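Local coordinates for protein Myo-inositol 2-dehydrogenase (PDB 3CEA) that probably catalyses the NAD-dependent oxidation of myo-inositol at its 2-hydroxyl, holding the cofactor on a Rossmann fold, at residues 14-19 against 45-50; 29-34 against 300-305; 95-100 against 123-128; 8-13 against 69-74. All blocks are in the same frame, centred on the assembly; numbering follows the deposited sequence. Where two conformers were deposited one is given.

Interaction 1 of 4, residues 14-19 against 45-50; sequences IGLGRL and NQLEWA. With NAD (nicotinamide-adenine-dinucleotide), chain E.
Leu16 lays its isobutyl group on helix 44-52, while Gln46 reaches back beside it to the cofactor. Leu16 CD1 does most of the touching, 3.4 Å from the backbone O of Gln46 and 4.0 Å from CB of Ala50. The other methyl, CD2, comes to the rim of the Trp49 indole at CZ3, close to the ring plane. The Gln46 chain is extended beyond CG (chi2 176°), which carries its amide to the adenosine ribose of NAD.

There the 3'-hydroxyl, O3B, links the two segments, which share no direct hydrogen bond. It accepts from Leu16 N at 3.2 Å and donates to Gln46 OE1; the modelled 2.5 Å between NAD O3B and OE1 is short, so that exact length is doubtful. Further along the loop, nearly straight bonds hold the pyrophosphate, one oxygen to each amide: Arg18 N to NAD O1A at 3.0 Å (173°) and Leu19 N to NAD O1N at 3.0 Å (178°). Gly15 and Gly17, bare of side chains, let the ribose and its ester oxygen come down on the backbone, with Gly17 CA 3.3 Å from NAD O5B. This is consistent with the glycine-rich turn of a GxGxxG-type Rossmann motif, running from strand 9-14 into helix 20-29.

In the second shell, Ala24 of that helix backs Leu16, and the Arg18 guanidinium, which approaches the nicotinamide-side phosphate obliquely, also makes a cation-pi contact with Phe173. Neutral backbone amides thus meet the phosphate charge, probably helped by the positive start of helix 20-29 and by the arginine.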
# COMPACT_ATOMS: atom_id res chain seq x y z
N ILE A 14 36.10 0.77 19.95
CA ILE A 14 36.08 -0.52 20.62
C ILE A 14 34.89 -1.31 20.09
O ILE A 14 33.77 -0.82 20.07
CB ILE A 14 35.98 -0.39 22.16
CG1 ILE A 14 37.04 0.58 22.70
CG2 ILE A 14 36.12 -1.76 22.82
CD1 ILE A 14 36.80 1.04 24.13
N GLY A 15 35.16 -2.53 19.63
CA GLY A 15 34.12 -3.41 19.10
C GLY A 15 33.92 -3.25 17.61
O GLY A 15 33.74 -2.13 17.11
N LEU A 16 33.94 -4.37 16.90
CA LEU A 16 33.75 -4.38 15.44
C LEU A 16 32.74 -5.45 15.02
O LEU A 16 32.86 -6.03 13.93
CB LEU A 16 35.09 -4.58 14.73
CG LEU A 16 36.20 -3.53 14.91
CD1 LEU A 16 37.51 -4.03 14.32
CD2 LEU A 16 35.82 -2.18 14.30
N GLY A 17 31.75 -5.70 15.87
CA GLY A 17 30.74 -6.72 15.62
C GLY A 17 29.63 -6.26 14.69
O GLY A 17 29.88 -5.54 13.72
N ARG A 18 28.40 -6.66 15.01
CA ARG A 18 27.22 -6.36 14.19
C ARG A 18 27.06 -4.87 13.89
O ARG A 18 26.73 -4.49 12.76
CB ARG A 18 25.95 -6.90 14.87
CG ARG A 18 25.83 -8.42 14.82
CD ARG A 18 25.02 -8.99 15.99
NE ARG A 18 23.65 -8.46 16.04
CZ ARG A 18 23.09 -7.91 17.12
NH1 ARG A 18 23.76 -7.82 18.26
NH2 ARG A 18 21.84 -7.47 17.06
N LEU A 19 27.28 -4.03 14.90
CA LEU A 19 27.17 -2.59 14.73
C LEU A 19 28.54 -1.93 14.57
O LEU A 19 28.68 -0.97 13.81
CB LEU A 19 26.39 -1.96 15.89
CG LEU A 19 26.11 -0.46 15.83
CD1 LEU A 19 25.44 -0.04 14.52
CD2 LEU A 19 25.26 -0.06 17.00
N ASN A 45 40.26 -11.80 13.54
CA ASN A 45 39.88 -11.60 12.14
C ASN A 45 39.24 -10.25 11.87
O ASN A 45 39.39 -9.68 10.79
CB ASN A 45 38.96 -12.73 11.66
CG ASN A 45 39.65 -14.08 11.65
OD1 ASN A 45 40.85 -14.19 11.36
ND2 ASN A 45 38.90 -15.13 11.95
N GLN A 46 38.52 -9.74 12.87
CA GLN A 46 37.90 -8.41 12.78
C GLN A 46 38.95 -7.31 12.79
O GLN A 46 38.81 -6.30 12.10
CB GLN A 46 36.90 -8.21 13.92
CG GLN A 46 35.63 -9.05 13.80
CD GLN A 46 34.71 -8.90 15.00
OE1 GLN A 46 34.95 -8.08 15.88
NE2 GLN A 46 33.65 -9.70 15.03
N LEU A 47 40.00 -7.51 13.58
CA LEU A 47 41.11 -6.55 13.67
C LEU A 47 41.95 -6.55 12.40
O LEU A 47 42.40 -5.49 11.95
CB LEU A 47 41.98 -6.83 14.90
CG LEU A 47 41.34 -6.64 16.28
CD1 LEU A 47 42.22 -7.24 17.36
CD2 LEU A 47 41.07 -5.17 16.57
N GLU A 48 42.16 -7.73 11.82
CA GLU A 48 42.85 -7.86 10.53
C GLU A 48 42.07 -7.17 9.42
O GLU A 48 42.66 -6.54 8.55
CB GLU A 48 43.06 -9.34 10.18
CG GLU A 48 44.17 -10.02 10.97
CD GLU A 48 44.32 -11.49 10.61
OE1 GLU A 48 43.29 -12.16 10.36
OE2 GLU A 48 45.47 -11.98 10.59
N TRP A 49 40.75 -7.31 9.47
CA TRP A 49 39.84 -6.65 8.54
C TRP A 49 39.96 -5.12 8.63
O TRP A 49 39.95 -4.43 7.61
CB TRP A 49 38.39 -7.09 8.80
CG TRP A 49 37.35 -6.27 8.08
CD1 TRP A 49 37.03 -6.34 6.75
CD2 TRP A 49 36.50 -5.27 8.65
NE1 TRP A 49 36.03 -5.43 6.47
CE2 TRP A 49 35.69 -4.77 7.61
CE3 TRP A 49 36.35 -4.75 9.94
CZ2 TRP A 49 34.74 -3.76 7.82
CZ3 TRP A 49 35.40 -3.75 10.15
CH2 TRP A 49 34.61 -3.27 9.09
N ALA A 50 40.08 -4.61 9.85
CA ALA A 50 40.24 -3.17 10.09
C ALA A 50 41.53 -2.63 9.48
O ALA A 50 41.54 -1.56 8.88
CB ALA A 50 40.17 -2.87 11.58
PA NAD E . 28.69 -7.93 18.88
O1A NAD E . 28.27 -8.25 17.50
O2A NAD E . 28.72 -9.13 19.74
O5B NAD E . 30.12 -7.20 18.84
C5B NAD E . 30.86 -6.97 20.03
C4B NAD E . 32.30 -6.60 19.68
O4B NAD E . 32.97 -6.08 20.82
C3B NAD E . 33.10 -7.79 19.19
O3B NAD E . 33.79 -7.40 18.03
C2B NAD E . 34.08 -8.09 20.31
O2B NAD E . 35.33 -8.53 19.83
C1B NAD E . 34.19 -6.76 21.03
N9A NAD E . 34.44 -6.94 22.48
C8A NAD E . 33.71 -7.71 23.35
N7A NAD E . 34.26 -7.60 24.58
C5A NAD E . 35.33 -6.79 24.51
C6A NAD E . 36.24 -6.35 25.46
N6A NAD E . 35.98 -6.55 26.75
N1A NAD E . 37.26 -5.50 25.08
C2A NAD E . 37.38 -5.08 23.77
N3A NAD E . 36.47 -5.52 22.82
C4A NAD E . 35.46 -6.36 23.19
O3 NAD E . 27.71 -6.83 19.52
PN NAD E . 26.99 -5.70 18.62
O1N NAD E . 27.96 -5.18 17.62
O2N NAD E . 25.68 -6.24 18.20
O5D NAD E . 26.66 -4.52 19.67
C5D NAD E . 27.60 -3.99 20.57
C4D NAD E . 26.92 -2.89 21.38
O4D NAD E . 26.13 -2.08 20.52
C3D NAD E . 25.99 -3.46 22.44
O3D NAD E . 26.27 -2.83 23.67
C2D NAD E . 24.60 -3.12 21.97
O2D NAD E . 23.75 -2.75 23.03
C1D NAD E . 24.80 -1.96 21.00
N1N NAD E . 23.83 -1.99 19.89
C2N NAD E . 23.11 -0.86 19.61
C3N NAD E . 22.17 -0.85 18.58
C7N NAD E . 21.51 0.43 18.15
O7N NAD E . 20.30 0.35 17.44
N7N NAD E . 22.07 1.61 18.44
C4N NAD E . 21.97 -2.00 17.82
C5N NAD E . 22.70 -3.15 18.11
C6N NAD E . 23.63 -3.13 19.15

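Interaction 2 of 4, residues 29-34 against 300-305; sequences NKIQGV and DEVQDF
Gln303 faces Gln32 with its carboxamide turned so that both ends pair with the backbone of that one residue. Its OE1 accepts from Gln32 N at 3.0 Å, an almost straight bond (169°) that uses a lone pair in the carbonyl plane. Its NE2 gives a longer bond of 3.3 Å to Gln32 O, the acceptor lying near the amide plane while the donor is tilted from the plane of that carbonyl. CG of Gln303 stands anti to its own backbone N, and the bend at chi2 (70°) swings CD off the helix toward the loop. NE2 has a weak second bond to Asn307 OD1, one turn on.

The loop met here closes a beta-alpha-beta crossover of the Rossmann domain, coming off helix 20-29 and entering strand 34-40. Helix 295-311 belongs to a much later part of the chain that returns to lie against this domain.

The apolar part lies beside the amide. Ile31 and Val302 cross at about a right angle, with Ile31 CG1 and CD1 each 3.8 Å from Val302 CG1. The side chains of Ile31 and Gln303 slide past each other in opposite directions, with Ile31 CG2 3.7 Å from Gln303 OE1. Behind them, Val302 also packs on His23 and Leu27 of helix 20-29, and Ile31 on Thr299 and Val306.

Gln32 further packs on Asn29 of the second subunit, and its NE2 makes a weak hydrogen bond to Val28 O of that subunit.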
# COMPACT_ATOMS: atom_id res chain seq x y z
N ASN A 29 34.77 6.17 5.70
CA ASN A 29 34.24 6.50 4.38
C ASN A 29 33.32 7.72 4.30
O ASN A 29 33.34 8.45 3.30
CB ASN A 29 33.54 5.29 3.76
CG ASN A 29 34.49 4.12 3.52
OD1 ASN A 29 35.65 4.31 3.18
ND2 ASN A 29 33.98 2.91 3.69
N LYS A 30 32.52 7.93 5.34
CA LYS A 30 31.45 8.93 5.27
C LYS A 30 31.65 10.13 6.19
O LYS A 30 31.49 11.27 5.76
CB LYS A 30 30.08 8.28 5.52
CG LYS A 30 29.70 7.23 4.48
CD LYS A 30 28.31 6.68 4.73
CE LYS A 30 28.01 5.46 3.87
NZ LYS A 30 27.84 5.81 2.43
N ILE A 31 32.00 9.88 7.45
CA ILE A 31 32.12 10.95 8.45
C ILE A 31 33.28 11.90 8.13
O ILE A 31 34.38 11.47 7.78
CB ILE A 31 32.28 10.39 9.90
CG1 ILE A 31 31.27 9.26 10.18
CG2 ILE A 31 32.18 11.51 10.93
CD1 ILE A 31 29.80 9.67 10.09
N GLN A 32 33.00 13.20 8.24
CA GLN A 32 33.98 14.24 7.94
C GLN A 32 34.61 14.83 9.19
O GLN A 32 33.98 14.90 10.25
CB GLN A 32 33.34 15.35 7.11
CG GLN A 32 32.90 14.92 5.73
CD GLN A 32 32.87 16.07 4.74
OE1 GLN A 32 32.23 17.10 4.98
NE2 GLN A 32 33.56 15.90 3.62
N GLY A 33 35.86 15.26 9.06
CA GLY A 33 36.60 15.89 10.16
C GLY A 33 37.10 14.90 11.19
O GLY A 33 37.41 15.29 12.32
N VAL A 34 37.18 13.63 10.81
CA VAL A 34 37.61 12.57 11.71
C VAL A 34 38.54 11.57 11.01
O VAL A 34 38.45 11.36 9.80
CB VAL A 34 36.39 11.84 12.37
CG1 VAL A 34 35.78 10.80 11.42
CG2 VAL A 34 36.79 11.20 13.69
N ASP A 300 24.44 9.99 10.40
CA ASP A 300 24.09 11.34 10.84
C ASP A 300 24.36 11.61 12.32
O ASP A 300 24.79 12.71 12.69
CB ASP A 300 22.64 11.69 10.46
CG ASP A 300 22.46 11.88 8.95
OD1 ASP A 300 23.46 11.98 8.21
OD2 ASP A 300 21.29 11.95 8.50
N GLU A 301 24.13 10.60 13.17
CA GLU A 301 24.36 10.75 14.62
C GLU A 301 25.84 10.82 14.97
O GLU A 301 26.24 11.59 15.85
CB GLU A 301 23.68 9.63 15.42
CG GLU A 301 24.34 8.26 15.32
CD GLU A 301 23.93 7.32 16.43
OE1 GLU A 301 23.31 7.76 17.42
OE2 GLU A 301 24.25 6.12 16.31
N VAL A 302 26.66 10.01 14.29
CA VAL A 302 28.10 10.00 14.50
C VAL A 302 28.71 11.31 14.00
O VAL A 302 29.61 11.86 14.63
CB VAL A 302 28.77 8.76 13.86
CG1 VAL A 302 30.29 8.90 13.83
CG2 VAL A 302 28.38 7.50 14.62
N GLN A 303 28.20 11.79 12.87
CA GLN A 303 28.59 13.10 12.34
C GLN A 303 28.24 14.21 13.32
O GLN A 303 29.03 15.14 13.52
CB GLN A 303 27.94 13.35 10.98
CG GLN A 303 28.41 14.63 10.28
CD GLN A 303 29.85 14.54 9.80
OE1 GLN A 303 30.16 13.77 8.88
NE2 GLN A 303 30.73 15.32 10.41
N ASP A 304 27.06 14.11 13.93
CA ASP A 304 26.61 15.08 14.93
C ASP A 304 27.54 15.09 16.14
O ASP A 304 27.88 16.15 16.67
CB ASP A 304 25.17 14.80 15.36
CG ASP A 304 24.63 15.84 16.34
OD1 ASP A 304 24.69 17.05 16.04
OD2 ASP A 304 24.14 15.43 17.42
N PHE A 305 27.97 13.90 16.57
CA PHE A 305 28.93 13.75 17.67
C PHE A 305 30.27 14.40 17.34
O PHE A 305 30.82 15.13 18.16
CB PHE A 305 29.13 12.26 18.01
CG PHE A 305 30.30 12.00 18.93
CD1 PHE A 305 30.19 12.23 20.30
CD2 PHE A 305 31.50 11.52 18.42
CE1 PHE A 305 31.27 11.99 21.15
CE2 PHE A 305 32.59 11.28 19.26
CZ PHE A 305 32.47 11.51 20.63

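Interaction 3 of 4, residues 95-100 against 123-128; sequences GLNVFC and NQIFQS
Gln124 NE2 is gripped by two carbonyl oxygens, Leu96 O at 2.8 Å and Met92 O. It approaches Leu96 O from above the carbonyl plane, in a bond bent to 144°. Met92 O also takes the N-H of Gly95, the positive-phi residue of the Schellman motif that ends helix 84-93, so the glutamine binds right at this helix end.

Next along, a side chain stands in for a backbone acceptor: Asn97 OD1 takes Ile125 N at 2.8 Å, on a lone pair in the carbonyl plane. Its ND2 binds Asp73 O, on the side of the neighbouring strand 74-77. From here the parallel strands pair by backbone, Val98 N to Ile125 O at 2.9 Å, Gln127 N to Val98 O and then Cys100 N to Gln127 O, each of the last two 3.0 Å.

On one face of the sheet the Phe126 ring meets its neighbours obliquely, with CE1 3.7 Å from Cys100 CB and CD1 4.0 Å from Val98 CG1. On the other, Gln127 brings NE2 to the edge of the Phe99 ring, in its plane and 3.8 Å from CE2, with amide and ring planes 62° apart. Gln127 OE1 is held by Asn308 ND2.

Strands 97-100 and 126-127, joined through helix 108-119 in a beta-alpha-beta crossover, form one side of the Rossmann sheet. Strand 74-77 pairs with the other edge of 97-100, helix 84-93 packs over Val98, Cys100 and Phe126, and helix 295-311 over Phe99 and Gln127.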
# COMPACT_ATOMS: atom_id res chain seq x y z
N GLY A 95 40.68 11.97 29.52
CA GLY A 95 40.45 13.23 28.81
C GLY A 95 39.75 13.10 27.47
O GLY A 95 39.54 14.10 26.77
N LEU A 96 39.37 11.88 27.12
CA LEU A 96 38.74 11.59 25.84
C LEU A 96 37.27 12.00 25.79
O LEU A 96 36.58 12.00 26.81
CB LEU A 96 38.87 10.09 25.51
CG LEU A 96 40.12 9.52 24.84
CD1 LEU A 96 41.41 9.83 25.60
CD2 LEU A 96 39.97 8.02 24.67
N ASN A 97 36.81 12.36 24.60
CA ASN A 97 35.39 12.53 24.33
C ASN A 97 34.82 11.17 23.97
O ASN A 97 35.46 10.40 23.24
CB ASN A 97 35.17 13.53 23.19
CG ASN A 97 35.70 14.91 23.52
OD1 ASN A 97 35.05 15.71 24.19
ND2 ASN A 97 36.91 15.21 23.03
N VAL A 98 33.64 10.86 24.50
CA VAL A 98 33.11 9.50 24.40
C VAL A 98 31.76 9.43 23.68
O VAL A 98 30.81 10.12 24.05
CB VAL A 98 32.97 8.84 25.81
CG1 VAL A 98 32.38 7.44 25.70
CG2 VAL A 98 34.32 8.78 26.51
N PHE A 99 31.71 8.60 22.65
CA PHE A 99 30.46 8.15 22.06
C PHE A 99 30.25 6.70 22.48
O PHE A 99 30.96 5.81 22.02
CB PHE A 99 30.49 8.28 20.54
CG PHE A 99 29.19 7.91 19.87
CD1 PHE A 99 28.91 6.57 19.56
CD2 PHE A 99 28.26 8.89 19.54
CE1 PHE A 99 27.71 6.22 18.94
CE2 PHE A 99 27.06 8.54 18.91
CZ PHE A 99 26.79 7.21 18.61
N CYS A 100 29.28 6.48 23.36
CA CYS A 100 28.96 5.14 23.83
C CYS A 100 27.62 4.68 23.26
O CYS A 100 26.64 5.43 23.29
CB CYS A 100 28.93 5.10 25.36
SG CYS A 100 28.87 3.45 26.08
N ASN A 123 33.83 19.59 30.17
CA ASN A 123 34.55 20.01 28.97
C ASN A 123 34.66 18.88 27.94
O ASN A 123 35.05 19.11 26.79
CB ASN A 123 35.94 20.53 29.34
CG ASN A 123 35.89 21.72 30.29
OD1 ASN A 123 34.82 22.14 30.74
ND2 ASN A 123 37.06 22.27 30.61
N GLN A 124 34.32 17.67 28.36
CA GLN A 124 34.35 16.49 27.49
C GLN A 124 32.95 16.09 27.08
O GLN A 124 32.05 15.96 27.92
CB GLN A 124 35.05 15.32 28.19
CG GLN A 124 36.57 15.46 28.27
CD GLN A 124 37.18 14.59 29.35
OE1 GLN A 124 37.82 15.10 30.28
NE2 GLN A 124 36.98 13.28 29.25
N ILE A 125 32.76 15.89 25.78
CA ILE A 125 31.47 15.51 25.23
C ILE A 125 31.19 14.03 25.49
O ILE A 125 32.06 13.19 25.26
CB ILE A 125 31.38 15.81 23.70
CG1 ILE A 125 31.83 17.25 23.38
CG2 ILE A 125 29.98 15.52 23.15
CD1 ILE A 125 31.04 18.36 24.06
N PHE A 126 30.00 13.74 26.01
CA PHE A 126 29.49 12.38 26.04
C PHE A 126 28.20 12.28 25.24
O PHE A 126 27.32 13.14 25.36
CB PHE A 126 29.26 11.88 27.48
CG PHE A 126 28.63 10.51 27.54
CD1 PHE A 126 29.42 9.37 27.48
CD2 PHE A 126 27.25 10.37 27.63
CE1 PHE A 126 28.84 8.10 27.52
CE2 PHE A 126 26.66 9.10 27.67
CZ PHE A 126 27.46 7.97 27.62
N GLN A 127 28.08 11.23 24.44
CA GLN A 127 26.91 11.03 23.59
C GLN A 127 26.47 9.57 23.55
O GLN A 127 27.29 8.67 23.34
CB GLN A 127 27.20 11.55 22.18
CG GLN A 127 25.98 11.70 21.30
CD GLN A 127 26.23 12.60 20.11
OE1 GLN A 127 26.76 13.70 20.25
NE2 GLN A 127 25.83 12.14 18.93
N SER A 128 25.17 9.35 23.77
CA SER A 128 24.57 8.02 23.70
C SER A 128 24.23 7.65 22.25
O SER A 128 24.50 8.42 21.32
CB SER A 128 23.32 7.95 24.59
OG SER A 128 22.26 8.74 24.06

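Interaction 4 of 4, residues 8-13 against 69-74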
# COMPACT_ATOMS: atom_id res chain seq x y z
N PRO A 8 41.91 17.11 11.65
CA PRO A 8 40.81 16.19 11.91
C PRO A 8 40.91 15.61 13.32
O PRO A 8 42.01 15.54 13.89
CB PRO A 8 41.02 15.08 10.87
CG PRO A 8 42.48 15.11 10.58
CD PRO A 8 42.90 16.54 10.70
N LEU A 9 39.77 15.22 13.89
CA LEU A 9 39.76 14.55 15.19
C LEU A 9 40.35 13.16 15.04
O LEU A 9 40.06 12.45 14.08
CB LEU A 9 38.34 14.45 15.74
CG LEU A 9 37.56 15.71 16.12
CD1 LEU A 9 36.16 15.32 16.54
CD2 LEU A 9 38.25 16.51 17.23
N ARG A 10 41.20 12.78 15.99
CA ARG A 10 41.79 11.45 16.00
C ARG A 10 40.92 10.54 16.86
O ARG A 10 40.72 10.81 18.04
CB ARG A 10 43.24 11.51 16.50
CG ARG A 10 44.17 12.27 15.56
CD ARG A 10 45.61 12.29 16.05
NE ARG A 10 46.22 10.96 16.07
CZ ARG A 10 46.79 10.37 15.03
NH1 ARG A 10 46.85 10.98 13.85
NH2 ARG A 10 47.31 9.16 15.16
N ALA A 11 40.39 9.49 16.24
CA ALA A 11 39.41 8.63 16.90
C ALA A 11 39.83 7.16 16.96
O ALA A 11 40.64 6.69 16.16
CB ALA A 11 38.05 8.76 16.22
N ALA A 12 39.25 6.46 17.93
CA ALA A 12 39.41 5.02 18.08
C ALA A 12 38.04 4.37 18.25
O ALA A 12 37.06 5.04 18.59
CB ALA A 12 40.30 4.70 19.28
N ILE A 13 37.98 3.06 18.02
CA ILE A 13 36.74 2.31 18.18
C ILE A 13 36.97 1.02 18.97
O ILE A 13 37.93 0.29 18.72
CB ILE A 13 36.05 2.03 16.80
CG1 ILE A 13 34.64 1.43 17.00
CG2 ILE A 13 36.93 1.16 15.90
CD1 ILE A 13 33.74 1.53 15.78
N THR A 69 48.03 4.42 24.96
CA THR A 69 49.10 4.42 23.96
C THR A 69 48.80 5.33 22.77
O THR A 69 49.71 5.98 22.24
CB THR A 69 49.41 2.99 23.44
OG1 THR A 69 49.47 2.08 24.54
CG2 THR A 69 50.74 2.95 22.69
N GLU A 70 47.54 5.38 22.35
CA GLU A 70 47.16 6.13 21.16
C GLU A 70 46.92 7.61 21.44
O GLU A 70 46.40 7.98 22.50
CB GLU A 70 45.93 5.50 20.50
CG GLU A 70 46.12 4.08 19.99
CD GLU A 70 47.02 3.99 18.76
OE1 GLU A 70 46.86 4.80 17.83
OE2 GLU A 70 47.88 3.08 18.73
N ASN A 71 47.30 8.44 20.48
CA ASN A 71 46.99 9.86 20.51
C ASN A 71 45.62 10.10 19.87
O ASN A 71 45.50 10.18 18.65
CB ASN A 71 48.08 10.66 19.78
CG ASN A 71 47.93 12.17 19.97
OD1 ASN A 71 47.20 12.64 20.85
ND2 ASN A 71 48.64 12.94 19.15
N ILE A 72 44.59 10.19 20.71
CA ILE A 72 43.21 10.32 20.25
C ILE A 72 42.40 11.36 21.02
O ILE A 72 42.61 11.57 22.22
CB ILE A 72 42.45 8.96 20.27
CG1 ILE A 72 42.78 8.17 21.54
CG2 ILE A 72 42.75 8.16 19.00
CD1 ILE A 72 41.90 6.96 21.78
N ASP A 73 41.48 12.02 20.31
CA ASP A 73 40.59 13.02 20.89
C ASP A 73 39.27 12.39 21.33
O ASP A 73 38.64 12.87 22.27
CB ASP A 73 40.30 14.13 19.87
CG ASP A 73 41.56 14.80 19.35
OD1 ASP A 73 42.31 15.39 20.16
OD2 ASP A 73 41.80 14.74 18.12
N ALA A 74 38.86 11.34 20.63
CA ALA A 74 37.56 10.72 20.84
C ALA A 74 37.59 9.20 20.71
O ALA A 74 38.45 8.64 20.04
CB ALA A 74 36.53 11.32 19.88
O HOH W 1 47.96 7.19 17.76
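Leu9 meets Asp73 first, the two side chains crossing at about a right angle, with Leu9 CD2 4.1 Å from Asp73 CB. The carboxylate then turns to the next residue: Arg10 N gives a nearly straight bond (176°) to Asp73 OD2 at 3.0 Å, arriving on the anti side of that oxygen.

Arg10 is held at several points. Its carbonyl O takes two consecutive amides, Asp73 N at 2.7 Å and Ala74 N at 3.2 Å. Its side chain bends at chi3 (65°), placing NE to donate to Asn71 O at 2.8 Å, with that oxygen in the guanidinium plane. NH2 reaches a water only weakly; the water donates to Glu70 OE1 at 2.6 Å and accepts from Asn71 N, so it bridges the arginine and the acid, whose charged atoms do not touch.

At Ala11 the two segments become paired parallel strands, Ala11 opposite Ala74. Ala12 N continues the pairing with a 3.1 Å bond to Ala74 O, and its methyl CB packs 3.7 Å from Ile72 CD1.

Strand 9-14 is an inner strand of the Rossmann sheet, between 34-40 and 74-77, and residues 69-74 lead from helix 63-67 into the latter. Leu9 and Ala74 face helix 295-311, through Val306, Val309 and Ile310 for the leucine and Phe305 for the alanine, whereas Ile72 lies against Leu96.

In the fold
All four contacts belong to the Rossmann domain or its border. Interactions 3 and 4 build the same parallel sheet and meet directly, Asp73 O taking the backbone N of Asn97; in both, regular strand pairing is preceded by side chains bonding to backbone. Interaction 3 is largely buried, while interaction 4 starts at a solvated edge with charged groups and a water. Interaction 2 is partly exposed and brings helix 295-311 to the domain, where Phe305 packs on Val98 and Gln127 of interaction 3; its loop bonds through Gly33 to Leu9 of interaction 4. Interaction 1, buried where strand 9-14 ends, joins the others only by chain continuity with interaction 4, and its polar link runs through the cofactor.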